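Local coordinates for protein binding component of ABC transporter (Wolinella succinogenes, PDB 3K4U) that binds lysine and probably serves as the solute-binding component that delivers it to an ABC transporter, at residues 26-31 with 224-229; 65-70 with 191-196; 94-99 with 158-163; 115-120 with 136-141. All coordinates share one frame; numbering follows the deposited sequence.

Contact 1 (26-31 with 224-229); sequences NVIGFD and ERWFVD
In this two-lobed periplasmic-binding-protein fold the C-terminal part of helix 218-228 docks on the start of helix 30-41, with W226 and F227 closing on G29, the N-cap residue, and F30. The indole of W226 lies flat under the backbone of this helix start. G29 CA sits 3.7 Å from the centroid of its six-membered ring, only 9° off the normal, a CH-pi contact, and F30 N lies over the same face nearer the rim. R225 CG covers the opposite face, so the indole is sandwiched between its own helix and the other segment. At the indole's edge, I28 CD1 comes within 4.0 Å of W226 CH2, while NE1 is hydrogen-bonded to D33 on helix 30-41, which helps to set the rotation of the ring. F30 CB also lies 3.8 Å from W226 CG, and F30 CG, anti to the backbone N (chi1 176°), starts the ring that F227 meets. This second aromatic contact is T-shaped: the F227 edge faces the F30 ring, centroids 4.8 Å apart and planes at 79°, and F18 and Y223 extend the cluster. The point of the T is F227 CE2, which stands over the centre of the F30 ring, 3.3 Å above its plane.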
# COMPACT_ATOMS: atom_id res chain seq x y z
N ASN E 26 -32.67 -33.86 7.76
CA ASN E 26 -31.37 -33.51 8.27
C ASN E 26 -31.20 -32.02 8.11
O ASN E 26 -31.66 -31.48 7.15
CB ASN E 26 -30.28 -34.11 7.44
CG ASN E 26 -30.55 -35.45 7.06
OD1 ASN E 26 -30.38 -36.35 7.83
ND2 ASN E 26 -30.93 -35.63 5.84
N VAL E 27 -30.55 -31.37 9.06
CA VAL E 27 -30.30 -29.95 8.87
C VAL E 27 -29.07 -29.76 8.00
O VAL E 27 -28.08 -30.48 8.13
CB VAL E 27 -30.32 -29.12 10.20
CG1 VAL E 27 -31.14 -29.88 11.29
CG2 VAL E 27 -28.99 -28.82 10.69
N ILE E 28 -29.16 -28.83 7.06
CA ILE E 28 -28.08 -28.56 6.12
C ILE E 28 -27.95 -27.06 5.96
O ILE E 28 -28.80 -26.33 6.45
CB ILE E 28 -28.35 -29.18 4.76
CG1 ILE E 28 -29.67 -28.64 4.21
CG2 ILE E 28 -28.32 -30.71 4.87
CD1 ILE E 28 -29.77 -28.70 2.69
N GLY E 29 -26.91 -26.60 5.28
CA GLY E 29 -26.67 -25.16 5.13
C GLY E 29 -25.21 -24.71 5.22
O GLY E 29 -24.29 -25.51 5.47
N PHE E 30 -25.00 -23.43 4.98
CA PHE E 30 -23.68 -22.83 5.01
C PHE E 30 -23.05 -23.05 6.37
O PHE E 30 -21.93 -23.53 6.45
CB PHE E 30 -23.81 -21.35 4.64
CG PHE E 30 -22.52 -20.55 4.73
CD1 PHE E 30 -21.53 -20.71 3.79
CD2 PHE E 30 -22.35 -19.59 5.71
CE1 PHE E 30 -20.36 -19.95 3.83
CE2 PHE E 30 -21.18 -18.83 5.77
CZ PHE E 30 -20.19 -19.00 4.82
N ASP E 31 -23.76 -22.77 7.44
CA ASP E 31 -23.27 -23.14 8.78
C ASP E 31 -22.92 -24.63 9.00
O ASP E 31 -21.99 -24.93 9.75
CB ASP E 31 -24.23 -22.66 9.87
CG ASP E 31 -24.18 -21.15 10.06
OD1 ASP E 31 -25.10 -20.56 10.64
OD2 ASP E 31 -23.20 -20.53 9.61
N GLU E 224 -20.11 -19.61 -2.48
CA GLU E 224 -20.74 -19.76 -3.78
C GLU E 224 -21.89 -20.73 -3.64
O GLU E 224 -23.05 -20.40 -3.93
CB GLU E 224 -19.72 -20.26 -4.84
CG GLU E 224 -18.90 -19.17 -5.51
CD GLU E 224 -19.19 -19.04 -7.02
OE1 GLU E 224 -18.23 -19.06 -7.83
OE2 GLU E 224 -20.39 -18.90 -7.40
N ARG E 225 -21.56 -21.91 -3.13
CA ARG E 225 -22.54 -22.98 -3.01
C ARG E 225 -23.85 -22.57 -2.39
O ARG E 225 -24.86 -23.03 -2.87
CB ARG E 225 -21.96 -24.17 -2.25
CG ARG E 225 -23.05 -25.08 -1.70
CD ARG E 225 -22.62 -26.49 -1.87
NE ARG E 225 -21.71 -26.95 -0.84
CZ ARG E 225 -20.45 -27.34 -1.06
NH1 ARG E 225 -19.70 -27.79 -0.05
NH2 ARG E 225 -19.92 -27.27 -2.28
N TRP E 226 -23.84 -21.73 -1.34
CA TRP E 226 -25.07 -21.42 -0.59
C TRP E 226 -25.67 -20.08 -0.87
O TRP E 226 -26.91 -19.91 -0.80
CB TRP E 226 -24.84 -21.56 0.92
CG TRP E 226 -24.50 -22.95 1.27
CD1 TRP E 226 -23.27 -23.45 1.49
CD2 TRP E 226 -25.41 -24.06 1.36
NE1 TRP E 226 -23.34 -24.80 1.74
CE2 TRP E 226 -24.64 -25.20 1.66
CE3 TRP E 226 -26.80 -24.19 1.22
CZ2 TRP E 226 -25.21 -26.47 1.84
CZ3 TRP E 226 -27.38 -25.48 1.39
CH2 TRP E 226 -26.58 -26.59 1.70
N PHE E 227 -24.83 -19.11 -1.21
CA PHE E 227 -25.29 -17.75 -1.30
C PHE E 227 -25.45 -17.24 -2.72
O PHE E 227 -26.01 -16.16 -2.93
CB PHE E 227 -24.28 -16.88 -0.62
CG PHE E 227 -24.33 -16.96 0.83
CD1 PHE E 227 -25.21 -16.17 1.54
CD2 PHE E 227 -23.47 -17.80 1.51
CE1 PHE E 227 -25.24 -16.21 2.89
CE2 PHE E 227 -23.50 -17.85 2.91
CZ PHE E 227 -24.38 -17.07 3.59
N VAL E 228 -24.93 -17.99 -3.68
CA VAL E 228 -24.93 -17.54 -5.05
C VAL E 228 -25.68 -18.52 -5.95
O VAL E 228 -26.69 -18.15 -6.58
CB VAL E 228 -23.49 -17.33 -5.54
CG1 VAL E 228 -23.42 -17.30 -7.07
CG2 VAL E 228 -22.92 -16.05 -4.90
N ASP E 229 -25.20 -19.77 -5.99
CA ASP E 229 -25.81 -20.69 -6.92
C ASP E 229 -27.05 -21.38 -6.35
O ASP E 229 -27.19 -21.52 -5.15
CB ASP E 229 -24.79 -21.64 -7.57
CG ASP E 229 -24.32 -22.75 -6.65
OD1 ASP E 229 -25.18 -23.36 -5.95
OD2 ASP E 229 -23.08 -23.02 -6.68

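Contact 2 (65-70 with 191-196)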
# COMPACT_ATOMS: atom_id res chain seq x y z
N PHE E 65 -23.95 -27.44 24.55
CA PHE E 65 -23.02 -27.52 23.39
C PHE E 65 -21.73 -26.70 23.50
O PHE E 65 -21.49 -26.05 24.48
CB PHE E 65 -23.72 -27.30 22.06
CG PHE E 65 -24.93 -26.43 22.14
CD1 PHE E 65 -24.84 -25.09 21.87
CD2 PHE E 65 -26.16 -26.97 22.43
CE1 PHE E 65 -25.98 -24.27 21.91
CE2 PHE E 65 -27.28 -26.18 22.49
CZ PHE E 65 -27.19 -24.82 22.22
N ASP E 66 -20.88 -26.77 22.47
CA ASP E 66 -19.55 -26.17 22.54
C ASP E 66 -19.44 -24.80 21.87
O ASP E 66 -18.67 -23.94 22.32
CB ASP E 66 -18.53 -27.17 22.00
CG ASP E 66 -18.58 -28.50 22.76
OD1 ASP E 66 -18.73 -28.44 24.00
OD2 ASP E 66 -18.48 -29.59 22.13
N ILE E 67 -20.26 -24.59 20.84
CA ILE E 67 -20.18 -23.43 19.96
C ILE E 67 -21.55 -23.23 19.30
O ILE E 67 -22.31 -24.18 19.18
CB ILE E 67 -19.07 -23.68 18.90
CG1 ILE E 67 -18.80 -22.44 18.01
CG2 ILE E 67 -19.41 -24.89 18.09
CD1 ILE E 67 -17.50 -22.47 17.25
N ILE E 68 -21.88 -21.99 18.91
CA ILE E 68 -23.13 -21.67 18.22
C ILE E 68 -22.78 -21.22 16.81
O ILE E 68 -22.15 -20.20 16.62
CB ILE E 68 -23.81 -20.45 18.87
CG1 ILE E 68 -24.41 -20.79 20.24
CG2 ILE E 68 -24.92 -19.87 17.97
CD1 ILE E 68 -25.15 -19.59 20.84
N ILE E 69 -23.18 -21.97 15.80
CA ILE E 69 -22.94 -21.52 14.45
C ILE E 69 -24.30 -21.46 13.79
O ILE E 69 -24.73 -22.37 13.11
CB ILE E 69 -21.96 -22.45 13.71
CG1 ILE E 69 -20.71 -22.67 14.55
CG2 ILE E 69 -21.51 -21.84 12.39
CD1 ILE E 69 -19.82 -23.76 13.98
N SER E 70 -24.97 -20.33 14.02
CA SER E 70 -26.36 -20.14 13.68
C SER E 70 -26.57 -18.79 13.04
O SER E 70 -27.64 -18.23 13.12
CB SER E 70 -27.20 -20.23 14.94
OG SER E 70 -28.46 -20.82 14.64
N LEU E 191 -21.58 -11.24 11.78
CA LEU E 191 -22.07 -12.51 12.22
C LEU E 191 -20.86 -13.29 12.77
O LEU E 191 -19.81 -13.36 12.10
CB LEU E 191 -22.71 -13.19 11.01
CG LEU E 191 -24.24 -13.19 10.81
CD1 LEU E 191 -25.02 -12.02 11.38
CD2 LEU E 191 -24.57 -13.39 9.39
N GLY E 192 -20.97 -13.85 13.98
CA GLY E 192 -19.87 -14.61 14.55
C GLY E 192 -20.32 -15.88 15.27
O GLY E 192 -21.50 -16.01 15.62
N TRP E 193 -19.39 -16.81 15.49
CA TRP E 193 -19.69 -18.04 16.19
C TRP E 193 -19.52 -17.65 17.62
O TRP E 193 -18.51 -17.02 17.94
CB TRP E 193 -18.69 -19.18 15.89
CG TRP E 193 -18.51 -19.41 14.45
CD1 TRP E 193 -19.47 -19.33 13.50
CD2 TRP E 193 -17.28 -19.67 13.77
NE1 TRP E 193 -18.92 -19.56 12.25
CE2 TRP E 193 -17.57 -19.76 12.40
CE3 TRP E 193 -15.95 -19.81 14.18
CZ2 TRP E 193 -16.59 -19.99 11.44
CZ3 TRP E 193 -14.97 -20.06 13.23
CH2 TRP E 193 -15.31 -20.16 11.87
N ALA E 194 -20.46 -18.06 18.48
CA ALA E 194 -20.30 -17.85 19.92
C ALA E 194 -19.86 -19.12 20.66
O ALA E 194 -20.07 -20.26 20.19
CB ALA E 194 -21.56 -17.31 20.50
N ILE E 195 -19.22 -18.88 21.81
CA ILE E 195 -18.70 -19.88 22.69
C ILE E 195 -18.71 -19.32 24.12
O ILE E 195 -18.91 -18.12 24.33
CB ILE E 195 -17.29 -20.27 22.32
CG1 ILE E 195 -16.34 -19.08 22.47
CG2 ILE E 195 -17.27 -20.89 20.94
CD1 ILE E 195 -14.84 -19.48 22.45
N LYS E 196 -18.50 -20.16 25.12
CA LYS E 196 -18.58 -19.59 26.43
C LYS E 196 -17.27 -18.99 26.92
O LYS E 196 -16.19 -19.36 26.48
CB LYS E 196 -19.22 -20.52 27.44
CG LYS E 196 -18.68 -21.87 27.46
CD LYS E 196 -19.34 -22.59 28.58
CE LYS E 196 -18.57 -22.39 29.89
NZ LYS E 196 -17.28 -23.20 29.88
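I68 and A194 form a single antiparallel bridge, a hydrogen-bonded pair with CA atoms 5.0 Å apart, in which I68 N donates to A194 O at 2.8 Å and A194 N returns a weak bond of 3.3 Å to I68 O. Two CA-H...O contacts flank it, from I67 CA to A194 O and from W193 CA to I68 O, so each of these carbonyls is approached by both an N-H and a CA-H. The side chains continue the fit on the face that holds I67, I69, W193 and I195. The indole of W193 and the I69 side chain lie side by side, pointing the same way; I69 CG2 is 3.4 Å from W193 CD1 at the pyrrole end, while CG1 rests off-centre over the five-membered ring. I67 has CG1 anti to its backbone N (chi1 -174°), which carries that atom to 3.7 Å from I195 CG2; beyond it CD1 reaches W193 CB at 3.8 Å. On the other face contact is slighter, I68 CB meeting A194 CB at 4.2 Å. The arrangement matches the type II binding-protein lobe, in which a returning antiparallel strand is added beside the third strand of the parallel sheet. On the side away from 191-196, strand 67-68 pairs in parallel with strand 6-11, M38 of helix 30-41 packs against I67, I69 and W193, and L60 of helix 56-61 covers I68 and A194 from the other face.

Contact 3 (94-99 with 158-163). With LYS (lysine), chain K.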
# COMPACT_ATOMS: atom_id res chain seq x y z
N SER E 94 -32.86 -6.35 5.22
CA SER E 94 -33.48 -5.95 3.99
C SER E 94 -34.98 -6.10 4.13
O SER E 94 -35.47 -6.50 5.19
CB SER E 94 -33.02 -6.84 2.86
OG SER E 94 -32.04 -6.21 2.08
N LEU E 95 -35.70 -5.76 3.07
CA LEU E 95 -37.15 -5.80 3.06
C LEU E 95 -37.70 -6.67 1.92
O LEU E 95 -37.21 -6.60 0.77
CB LEU E 95 -37.71 -4.39 3.03
CG LEU E 95 -37.18 -3.38 4.06
CD1 LEU E 95 -37.85 -2.03 3.87
CD2 LEU E 95 -37.37 -3.86 5.51
N LEU E 96 -38.68 -7.51 2.24
CA LEU E 96 -39.46 -8.15 1.20
C LEU E 96 -40.85 -7.54 1.25
O LEU E 96 -41.46 -7.52 2.32
CB LEU E 96 -39.52 -9.66 1.41
CG LEU E 96 -38.26 -10.52 1.24
CD1 LEU E 96 -38.66 -11.99 1.37
CD2 LEU E 96 -37.54 -10.26 -0.09
N VAL E 97 -41.34 -7.03 0.11
CA VAL E 97 -42.65 -6.33 0.03
C VAL E 97 -43.59 -7.00 -0.98
O VAL E 97 -43.14 -7.75 -1.85
CB VAL E 97 -42.47 -4.79 -0.30
CG1 VAL E 97 -41.39 -4.15 0.58
CG2 VAL E 97 -42.15 -4.55 -1.79
N LYS E 98 -44.89 -6.74 -0.87
CA LYS E 98 -45.86 -7.21 -1.88
C LYS E 98 -45.69 -6.41 -3.17
O LYS E 98 -45.22 -5.26 -3.14
CB LYS E 98 -47.29 -7.07 -1.37
CG LYS E 98 -48.15 -8.36 -1.50
CD LYS E 98 -48.59 -8.69 -2.94
CE LYS E 98 -48.71 -10.21 -3.18
NZ LYS E 98 -49.78 -10.87 -2.37
N LYS E 99 -46.09 -7.00 -4.29
CA LYS E 99 -45.98 -6.38 -5.62
C LYS E 99 -46.43 -4.91 -5.69
O LYS E 99 -47.37 -4.49 -5.00
CB LYS E 99 -46.70 -7.21 -6.69
CG LYS E 99 -45.79 -8.21 -7.41
CD LYS E 99 -46.02 -8.21 -8.93
CE LYS E 99 -44.86 -8.87 -9.68
NZ LYS E 99 -43.58 -8.11 -9.59
N ASP E 158 -47.81 -6.36 4.71
CA ASP E 158 -47.34 -5.73 3.47
C ASP E 158 -45.88 -6.01 3.15
O ASP E 158 -45.48 -5.94 1.99
CB ASP E 158 -47.56 -4.23 3.51
CG ASP E 158 -48.84 -3.86 4.19
OD1 ASP E 158 -49.92 -4.08 3.58
OD2 ASP E 158 -48.77 -3.35 5.33
N MSE E 159 -45.09 -6.34 4.17
CA MSE E 159 -43.64 -6.43 4.04
C MSE E 159 -42.96 -7.14 5.20
O MSE E 159 -43.38 -7.02 6.36
CB MSE E 159 -43.06 -5.04 3.92
CG MSE E 159 -43.61 -4.09 4.96
SE MSE E 159 -42.77 -2.35 4.78
CE MSE E 159 -43.56 -1.47 6.36
N PHE E 160 -41.89 -7.85 4.84
CA PHE E 160 -41.07 -8.67 5.73
C PHE E 160 -39.67 -8.06 5.90
O PHE E 160 -39.09 -7.53 4.95
CB PHE E 160 -40.98 -10.08 5.13
CG PHE E 160 -40.22 -11.07 5.96
CD1 PHE E 160 -40.76 -11.57 7.15
CD2 PHE E 160 -38.98 -11.54 5.56
CE1 PHE E 160 -40.05 -12.47 7.92
CE2 PHE E 160 -38.29 -12.44 6.33
CZ PHE E 160 -38.83 -12.91 7.51
N ILE E 161 -39.13 -8.09 7.12
CA ILE E 161 -37.79 -7.55 7.41
C ILE E 161 -36.92 -8.62 8.04
O ILE E 161 -37.36 -9.32 8.94
CB ILE E 161 -37.80 -6.36 8.38
CG1 ILE E 161 -36.36 -5.80 8.55
CG2 ILE E 161 -38.38 -6.77 9.74
CD1 ILE E 161 -36.24 -4.48 9.39
N PHE E 162 -35.69 -8.75 7.56
CA PHE E 162 -34.81 -9.80 8.04
C PHE E 162 -33.46 -9.66 7.37
O PHE E 162 -33.33 -8.92 6.40
CB PHE E 162 -35.43 -11.17 7.72
CG PHE E 162 -35.00 -12.25 8.65
CD1 PHE E 162 -35.69 -12.47 9.83
CD2 PHE E 162 -33.90 -13.04 8.35
CE1 PHE E 162 -35.27 -13.46 10.72
CE2 PHE E 162 -33.48 -14.02 9.22
CZ PHE E 162 -34.16 -14.24 10.40
N ASP E 163 -32.48 -10.38 7.89
CA ASP E 163 -31.19 -10.53 7.28
C ASP E 163 -31.32 -10.75 5.78
O ASP E 163 -32.10 -11.58 5.31
CB ASP E 163 -30.40 -11.68 7.93
CG ASP E 163 -30.13 -11.46 9.42
OD1 ASP E 163 -29.11 -11.98 9.96
OD2 ASP E 163 -30.94 -10.78 10.07
N LYS K . -28.76 -12.47 12.58
CA LYS K . -30.01 -12.90 13.18
C LYS K . -29.88 -12.71 14.67
O LYS K . -28.78 -12.83 15.21
CB LYS K . -30.26 -14.38 12.88
CG LYS K . -31.71 -14.81 12.98
CD LYS K . -31.79 -16.21 13.48
CE LYS K . -33.18 -16.83 13.27
NZ LYS K . -33.19 -18.30 13.46
OXT LYS K . -30.86 -12.44 15.37
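The F162 ring, whose residue pairs with S94 across the strands, meets the bound lysine with its far end: CZ is 3.6 Å from ligand CG, and ligand CE lies at the ring edge, in plane. Y15 meets the same ring edge-to-face, so the aliphatic part of the ligand runs past an aromatic group that is itself buttressed. The F160 ring, on the same face of the sheet, is approached obliquely by L96 CD1, and the two residues also touch through their CB atoms at 4.0 Å; V149 and V152 of helix 145-154 pack on F160 too. Both phenylalanines belong to an antiparallel ladder in the second lobe of the type II binding-protein fold, where 94-98, the last part of strand 89-98, runs antiparallel to 159-163, their axes at 165°. S94 with F162 and L96 with F160 are hydrogen-bonded pairs, the S94 N to F162 O bond measuring 2.9 Å and nearly straight at 171°; K98 N extends the ladder to D158 O at 3.0 Å. The non-hydrogen-bonded pairs fill the other face: L95 and I161 lie side by side, L95 CD2 3.7 Å from I161 CG1, and V97 CG1 is 3.8 Å from CB of selenomethionine M159. Where strand 159-163 ends, D163 has CG anti to its carbonyl carbon (chi1 -61°), and from the carboxylate there OD1 accepts a 2.7 Å hydrogen bond from the ligand's N, the alpha-amino group; the ligand is also hydrogen-bonded to E12, G71, T73, R78 and S125.

Contact 4 (115-120 with 136-141); sequences ELTLVT and NAKLKT
L118 and L139 face each other across two parallel strands, 117-121 and 138-142, which helix 125-133 joins into a beta-alpha-beta unit. Their side chains cross obliquely, L118 CD2 being 3.6 Å from L139 CD1. L139 has CG anti to its backbone N (chi1 -180°), and from there CD1 also reaches L118 O at 3.5 Å. The opposite face of the sheet carries the lysines: T117 CG2 touches K138 CB at 3.7 Å, and V119 lies alongside K140, with CG1 3.6 Å from K140 CB. These contacts are with the first part of each lysine chain, and both lysine residues are exposed. Beneath the side chains runs a parallel ladder in which K138 and K140 each use both backbone groups. K138 N donates to L116 O at 3.0 Å and K140 N to L118 O at 3.0 Å, while the carbonyls of K138 and K140 accept from L118 N and T120 N. The axes of 117-120 and 138-141 make an angle of 29°. Further out, A130 of the connecting helix packs on L139, and E127 reaches both T120 and T141. Strand 159-163 borders 117-121 on its other side, where M159 and I161 pack on L118. There the T120 hydroxyl OG1 is hydrogen-bonded to the carbonyl of I161, and D158 OD2 accepts from T117 N.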
# COMPACT_ATOMS: atom_id res chain seq x y z
N GLU E 115 -50.66 2.98 8.18
CA GLU E 115 -51.39 2.17 7.21
C GLU E 115 -50.72 0.79 7.11
O GLU E 115 -51.36 -0.26 7.31
CB GLU E 115 -51.35 2.85 5.83
CG GLU E 115 -52.70 3.11 5.16
CD GLU E 115 -53.43 1.86 4.61
OE1 GLU E 115 -54.68 1.92 4.44
OE2 GLU E 115 -52.76 0.84 4.33
N LEU E 116 -49.42 0.80 6.82
CA LEU E 116 -48.64 -0.40 6.58
C LEU E 116 -48.40 -1.30 7.80
O LEU E 116 -48.21 -0.83 8.93
CB LEU E 116 -47.32 -0.03 5.92
CG LEU E 116 -47.51 0.59 4.53
CD1 LEU E 116 -46.27 1.34 4.11
CD2 LEU E 116 -47.90 -0.44 3.47
N THR E 117 -48.40 -2.60 7.54
CA THR E 117 -48.11 -3.64 8.53
C THR E 117 -46.79 -4.31 8.17
O THR E 117 -46.58 -4.69 7.00
CB THR E 117 -49.21 -4.70 8.51
OG1 THR E 117 -50.45 -4.10 8.08
CG2 THR E 117 -49.37 -5.32 9.88
N LEU E 118 -45.89 -4.46 9.15
CA LEU E 118 -44.57 -5.08 8.93
C LEU E 118 -44.23 -6.24 9.89
O LEU E 118 -44.31 -6.12 11.13
CB LEU E 118 -43.51 -4.00 9.00
CG LEU E 118 -42.04 -4.29 9.33
CD1 LEU E 118 -41.21 -4.13 8.08
CD2 LEU E 118 -41.62 -3.30 10.39
N VAL E 119 -43.83 -7.37 9.32
CA VAL E 119 -43.63 -8.59 10.12
C VAL E 119 -42.24 -9.22 10.09
O VAL E 119 -41.56 -9.26 9.04
CB VAL E 119 -44.69 -9.66 9.85
CG1 VAL E 119 -46.04 -9.18 10.35
CG2 VAL E 119 -44.74 -9.99 8.39
N THR E 120 -41.84 -9.72 11.27
CA THR E 120 -40.64 -10.52 11.39
C THR E 120 -40.71 -11.58 12.53
O THR E 120 -41.73 -11.72 13.23
CB THR E 120 -39.40 -9.63 11.56
OG1 THR E 120 -38.24 -10.32 11.08
CG2 THR E 120 -39.21 -9.22 13.01
N ASN E 136 -43.59 4.42 12.84
CA ASN E 136 -45.02 4.47 12.54
C ASN E 136 -45.68 3.12 12.20
O ASN E 136 -46.88 2.95 12.44
CB ASN E 136 -45.31 5.40 11.36
CG ASN E 136 -44.65 6.73 11.48
OD1 ASN E 136 -43.84 7.10 10.63
ND2 ASN E 136 -44.98 7.48 12.53
N ALA E 137 -44.93 2.20 11.60
CA ALA E 137 -45.52 1.02 10.97
C ALA E 137 -45.94 0.00 12.00
O ALA E 137 -45.35 -0.05 13.08
CB ALA E 137 -44.56 0.41 9.97
N LYS E 138 -46.97 -0.79 11.69
CA LYS E 138 -47.36 -1.89 12.58
C LYS E 138 -46.28 -2.95 12.51
O LYS E 138 -45.91 -3.40 11.42
CB LYS E 138 -48.68 -2.52 12.16
CG LYS E 138 -49.93 -1.98 12.81
CD LYS E 138 -51.14 -2.64 12.15
CE LYS E 138 -52.31 -1.65 11.95
NZ LYS E 138 -53.31 -2.16 10.96
N LEU E 139 -45.79 -3.35 13.68
CA LEU E 139 -44.88 -4.48 13.77
C LEU E 139 -45.51 -5.66 14.51
O LEU E 139 -45.80 -5.57 15.72
CB LEU E 139 -43.55 -4.09 14.44
CG LEU E 139 -42.54 -5.25 14.56
CD1 LEU E 139 -41.68 -5.34 13.30
CD2 LEU E 139 -41.67 -5.09 15.79
N LYS E 140 -45.68 -6.76 13.77
CA LYS E 140 -46.13 -8.04 14.33
C LYS E 140 -45.05 -9.11 14.21
O LYS E 140 -44.25 -9.11 13.27
CB LYS E 140 -47.38 -8.53 13.63
CG LYS E 140 -48.65 -7.81 14.05
CD LYS E 140 -49.84 -8.71 13.89
CE LYS E 140 -50.09 -9.06 12.45
NZ LYS E 140 -51.45 -9.60 12.31
N THR E 141 -45.07 -10.03 15.16
CA THR E 141 -43.99 -11.01 15.30
C THR E 141 -44.49 -12.45 15.39
O THR E 141 -45.54 -12.73 15.95
CB THR E 141 -43.17 -10.76 16.57
OG1 THR E 141 -43.98 -11.07 17.71
CG2 THR E 141 -42.66 -9.34 16.62

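The four contacts divide between the two lobes that enclose the lysine. Contacts 3 and 4, centres 10 Å apart, share one sheet, with strand 159-163 lying between 89-98 and 117-121. Contacts 1 and 2 belong to the other lobe, 18 Å apart by their centres, yet they touch where D31 OD1 comes 3.3 Å from S70 CA. Contacts 2 and 3, 28 Å apart, are topological counterparts: each adds an antiparallel strand beside the third strand of its lobe. Both carry pocket residues, L191 in contact 2 and F162 with D163 in contact 3. The T120 side chain of contact 4 is about 8 Å from the lysine, and F227 of contact 1 about 11 Å.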